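Side-chain contacts in excinuclease ABC, subunit A. (Deinococcus radiodurans, PDB 2VF7), which binds DNA and ATP as a zinc-containing UvrA-family ABC ATPase and probably serves in recognising damaged DNA for excision repair: residues A[116-119]-A[120-123]; A[390-393]-A[394-397]. The protein carries 1 engineered substitution. One frame throughout, in Å; residues are numbered along the deposited sequence. Where two conformers were deposited one is given.

In the fold
Both contacts are local, joining side chains three or four residues apart, and both are partly buried; their centres lie about 17 Å apart. Helix 345-365 is their common neighbour: Arg-359 meets Leu-119 in contact 1 and Tyr-395 in contact 2. Contact 1 sits within a continuing helix, where leucines pack on helix 345-365, the Arg-121 chain runs back along the backbone and Met-122 meets the Asn-118 amide. Contact 2 sits where helix 382-393 gives way to a loop, and its chemistry shifts to mostly weak backbone bonds, an aromatic ring and a water. Only contact 2 reaches the second subunit, while Tyr-395 hydrogen-bonds to Thr-114, just ahead of the helix of contact 1.

Contact 1. Residues A[116-119]-A[120-123]; sequences LSNL and LRML
Asn-118 meets Met-122 and Arg-121 at different parts of its side chain. The methyl CE of Met-122 presses on the amide, 3.2 Å from Asn-118 ND2 and only slightly farther from OD1, so a nonpolar methyl group lies against both polar atoms of the amide. Nearer the backbone, NH1 of Arg-121 lies 3.6 Å from CA of Asn-118 and also reaches its CB, with the amide and guanidinium planes turned 39° apart.

The arginine runs back along the helix. CG of Arg-121 stands anti to the carbonyl carbon (chi1 -69°), which brings it to 3.3 Å from Ser-117 O, and the chain then extends to NE. One face of the guanidinium thereby lies over Ser-117 O and Asn-118 N, both offset toward its rim, while NH2 approaches CB of Ser-117. With an alanine in place of Arg-121, this stretch of backbone would probably lose its cover, and Phe-142 and Ser-143, on a neighbouring loop, the side chain they touch.

These residues form the first two turns of helix 116-127, which packs against helix 345-365: Leu-116 and Leu-123 both rest on Leu-356, and Met-122 on Met-352. Leu-120 faces Leu-373 of a loop. CG of Leu-120 takes the crowded position between backbone N and carbonyl carbon (chi1 75°), 3.7 Å from Ser-117 O.

Beneath the side chains, two amides grip Asn-118 O. Met-122 N donates to Asn-118 O in the carbonyl plane over 3.3 Å, whereas Arg-121 N, 3.0 Å from Asn-118 O, comes from above the plane. Helical i+4 and tighter i+3 bonding are thus mixed here, and the bond from Arg-121 N to Ser-117 O is weak. A backbone bond between Ser-117 and Gly-111 ties the start of the helix to the preceding chain.

Contact 2. Residues A[390-393]-A[394-397]; sequences LATQ and LYSN
At the C-terminal end of helix 382-393, Tyr-395 turns back over the last turn and meets Thr-392. In the conformer described, its CG lies between backbone N and carbonyl carbon (chi1 56°), which folds the ring back against Thr-392 and the carbonyl of Ala-391. Thr-392 CA then makes a CH-pi contact, 4.1 Å from the Tyr-395 ring centroid and over its face. Thr-392 O lies 3.8 Å above the ring plane, near the rim, and Ala-391 O comes within 3.4 Å of Tyr-395 CD2.

LSPGE, a form of the ABC signature sequence, spans the start of this helix, and the loop after it leads to strand 402-406, which carries the Walker B sequence. As the helix unwinds, Leu-394 N divides its weak bonding between Leu-390 O and Ala-391 O, and Tyr-395 N reaches Thr-392 O by another weak bond. Ser-396 N makes a firmer hydrogen bond to Gln-393 O, 3.2 Å away, though from well above the carbonyl plane. A water donates to that same oxygen and also hydrogen-bonds to Ser-396 OG, bridging helix and loop.

Tyr-395 OH hydrogen-bonds to Thr-114 O, and Thr-392 OG1 to Leu-388 O and Val-113 O. Gln-393 OE1 hydrogen-bonds to Tyr-403 OH and, weakly, to Ser-68 OG of the second subunit, while Ser-396 OG also hydrogen-bonds to Leu-398 N. Leu-394 packs against Ala-423 and Leu-427 of helix 417-428.

Contact 1. Residues A[116-119]-A[120-123]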
loop_
_atom_site.group_PDB
_atom_site.type_symbol
_atom_site.label_atom_id
_atom_site.label_comp_id
_atom_site.label_asym_id
_atom_site.label_seq_id
_atom_site.Cartn_x
_atom_site.Cartn_y
_atom_site.Cartn_z
ATOM N N LEU A 116 -13.264 4.592 -19.485
ATOM C CA LEU A 116 -14.440 5.053 -20.255
ATOM C C LEU A 116 -15.790 4.955 -19.537
ATOM O O LEU A 116 -16.632 5.848 -19.668
ATOM C CB LEU A 116 -14.524 4.341 -21.614
ATOM C CG LEU A 116 -13.371 4.482 -22.620
ATOM C CD1 LEU A 116 -13.655 3.688 -23.878
ATOM C CD2 LEU A 116 -13.078 5.932 -22.982
ATOM N N SER A 117 -15.995 3.874 -18.791
ATOM C CA SER A 117 -17.284 3.610 -18.150
ATOM C C SER A 117 -17.679 4.703 -17.186
ATOM O O SER A 117 -18.859 5.039 -17.100
ATOM C CB SER A 117 -17.290 2.257 -17.432
ATOM O OG SER A 117 -17.119 1.197 -18.360
ATOM N N ASN A 118 -16.703 5.254 -16.462
ATOM C CA ASN A 118 -16.983 6.354 -15.544
ATOM C C ASN A 118 -17.501 7.574 -16.294
ATOM O O ASN A 118 -18.487 8.195 -15.878
ATOM C CB ASN A 118 -15.757 6.739 -14.714
ATOM C CG ASN A 118 -16.025 7.929 -13.773
ATOM O OD1 ASN A 118 -17.139 8.113 -13.274
ATOM N ND2 ASN A 118 -14.991 8.730 -13.525
ATOM N N LEU A 119 -16.849 7.896 -17.408
ATOM C CA LEU A 119 -17.152 9.112 -18.143
ATOM C C LEU A 119 -18.558 9.078 -18.735
ATOM O O LEU A 119 -19.226 10.126 -18.843
ATOM C CB LEU A 119 -16.095 9.378 -19.216
ATOM C CG LEU A 119 -14.612 9.465 -18.816
ATOM C CD1 LEU A 119 -13.765 9.769 -20.040
ATOM C CD2 LEU A 119 -14.329 10.481 -17.693
ATOM N N LEU A 120 -19.018 7.879 -19.093
ATOM C CA LEU A 120 -20.375 7.728 -19.607
ATOM C C LEU A 120 -21.437 7.563 -18.511
ATOM O O LEU A 120 -22.625 7.551 -18.805
ATOM C CB LEU A 120 -20.464 6.655 -20.710
ATOM C CG LEU A 120 -20.412 5.138 -20.498
ATOM C CD1 LEU A 120 -21.760 4.571 -20.045
ATOM C CD2 LEU A 120 -19.977 4.459 -21.788
ATOM N N ARG A 121 -21.015 7.456 -17.252
ATOM C CA ARG A 121 -21.961 7.580 -16.130
ATOM C C ARG A 121 -22.302 9.052 -15.920
ATOM O O ARG A 121 -23.445 9.403 -15.588
ATOM C CB ARG A 121 -21.402 7.002 -14.828
ATOM C CG ARG A 121 -21.257 5.494 -14.809
ATOM C CD ARG A 121 -20.711 5.016 -13.470
ATOM N NE ARG A 121 -20.081 3.709 -13.602
ATOM C CZ ARG A 121 -18.831 3.432 -13.250
ATOM N NH1 ARG A 121 -18.060 4.365 -12.700
ATOM N NH2 ARG A 121 -18.361 2.206 -13.431
ATOM N N MET A 122 -21.292 9.899 -16.116
ATOM C CA MET A 122 -21.446 11.347 -16.059
ATOM C C MET A 122 -22.181 11.886 -17.281
ATOM O O MET A 122 -22.779 12.958 -17.216
ATOM C CB MET A 122 -20.082 12.021 -15.959
ATOM C CG MET A 122 -19.283 11.681 -14.728
ATOM S SD MET A 122 -17.642 12.367 -14.947
ATOM C CE MET A 122 -16.692 11.474 -13.715
ATOM N N LEU A 123 -22.118 11.154 -18.394
ATOM C CA LEU A 123 -22.852 11.523 -19.613
ATOM C C LEU A 123 -24.344 11.216 -19.495
ATOM O O LEU A 123 -25.174 11.944 -20.032
ATOM C CB LEU A 123 -22.257 10.828 -20.844
ATOM C CG LEU A 123 -22.911 11.034 -22.216
ATOM C CD1 LEU A 123 -21.859 11.125 -23.306
ATOM C CD2 LEU A 123 -23.910 9.928 -22.529
#

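Contact 2. Residues A[390-393]-A[394-397]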
loop_
_atom_site.group_PDB
_atom_site.type_symbol
_atom_site.label_atom_id
_atom_site.label_comp_id
_atom_site.label_asym_id
_atom_site.label_seq_id
_atom_site.Cartn_x
_atom_site.Cartn_y
_atom_site.Cartn_z
ATOM N N LEU A 390 -1.577 0.363 -22.983
ATOM C CA LEU A 390 -0.839 1.298 -23.793
ATOM C C LEU A 390 -1.730 2.492 -24.190
ATOM O O LEU A 390 -1.346 3.653 -24.015
ATOM C CB LEU A 390 -0.323 0.568 -25.031
ATOM C CG LEU A 390 0.782 1.255 -25.821
ATOM C CD1 LEU A 390 1.974 1.466 -24.928
ATOM C CD2 LEU A 390 1.192 0.484 -27.076
ATOM N N ALA A 391 -2.922 2.191 -24.704
ATOM C CA ALA A 391 -3.868 3.199 -25.147
ATOM C C ALA A 391 -4.237 4.126 -24.000
ATOM O O ALA A 391 -4.283 5.349 -24.177
ATOM C CB ALA A 391 -5.091 2.551 -25.727
ATOM N N THR A 392 -4.452 3.550 -22.816
ATOM C CA THR A 392 -4.880 4.317 -21.630
ATOM C C THR A 392 -3.807 5.299 -21.153
ATOM O O THR A 392 -4.116 6.376 -20.626
ATOM C CB THR A 392 -5.285 3.368 -20.479
ATOM O OG1 THR A 392 -6.311 2.484 -20.946
ATOM C CG2 THR A 392 -5.813 4.139 -19.299
ATOM N N GLN A 393 -2.553 4.908 -21.345
ATOM C CA GLN A 393 -1.404 5.722 -20.983
ATOM C C GLN A 393 -1.299 6.933 -21.909
ATOM O O GLN A 393 -0.787 7.983 -21.515
ATOM C CB GLN A 393 -0.107 4.907 -21.095
ATOM C CG GLN A 393 0.087 3.794 -20.078
ATOM C CD GLN A 393 -0.541 4.051 -18.704
ATOM O OE1 GLN A 393 -0.037 4.835 -17.885
ATOM N NE2 GLN A 393 -1.642 3.356 -18.442
ATOM N N LEU A 394 -1.766 6.760 -23.145
ATOM C CA LEU A 394 -1.622 7.780 -24.178
ATOM C C LEU A 394 -2.530 8.981 -23.942
ATOM O O LEU A 394 -2.384 10.018 -24.609
ATOM C CB LEU A 394 -1.817 7.191 -25.577
ATOM C CG LEU A 394 -0.554 6.697 -26.293
ATOM C CD1 LEU A 394 -0.903 6.124 -27.646
ATOM C CD2 LEU A 394 0.449 7.838 -26.467
ATOM N N TYR A 395 -3.447 8.846 -22.978
ATOM C CA TYR A 395 -4.269 9.960 -22.523
ATOM C C TYR A 395 -4.294 10.118 -21.008
ATOM O O TYR A 395 -5.248 10.651 -20.447
ATOM C CB TYR A 395 -5.684 9.900 -23.113
ATOM C CG TYR A 395 -6.496 8.633 -22.888
ATOM C CD1 TYR A 395 -7.144 8.392 -21.670
ATOM C CD2 TYR A 395 -6.684 7.712 -23.926
ATOM C CE1 TYR A 395 -7.921 7.248 -21.480
ATOM C CE2 TYR A 395 -7.460 6.567 -23.745
ATOM C CZ TYR A 395 -8.076 6.345 -22.524
ATOM O OH TYR A 395 -8.844 5.221 -22.346
ATOM N N SER A 396 -3.227 9.679 -20.353
ATOM C CA SER A 396 -3.212 9.633 -18.901
ATOM C C SER A 396 -2.552 10.870 -18.334
ATOM O O SER A 396 -2.776 11.207 -17.169
ATOM C CB SER A 396 -2.474 8.394 -18.409
ATOM O OG SER A 396 -1.125 8.701 -18.109
ATOM N N ASN A 397 -1.728 11.518 -19.165
ATOM C CA ASN A 397 -1.006 12.752 -18.810
ATOM C C ASN A 397 0.267 12.536 -17.968
ATOM O O ASN A 397 0.892 13.522 -17.532
ATOM C CB ASN A 397 -1.941 13.778 -18.138
ATOM C CG ASN A 397 -2.411 14.882 -19.085
ATOM O OD1 ASN A 397 -2.849 15.949 -18.637
ATOM N ND2 ASN A 397 -2.313 14.641 -20.393
HETATM O O HOH W 1 0.822 8.787 -19.668
#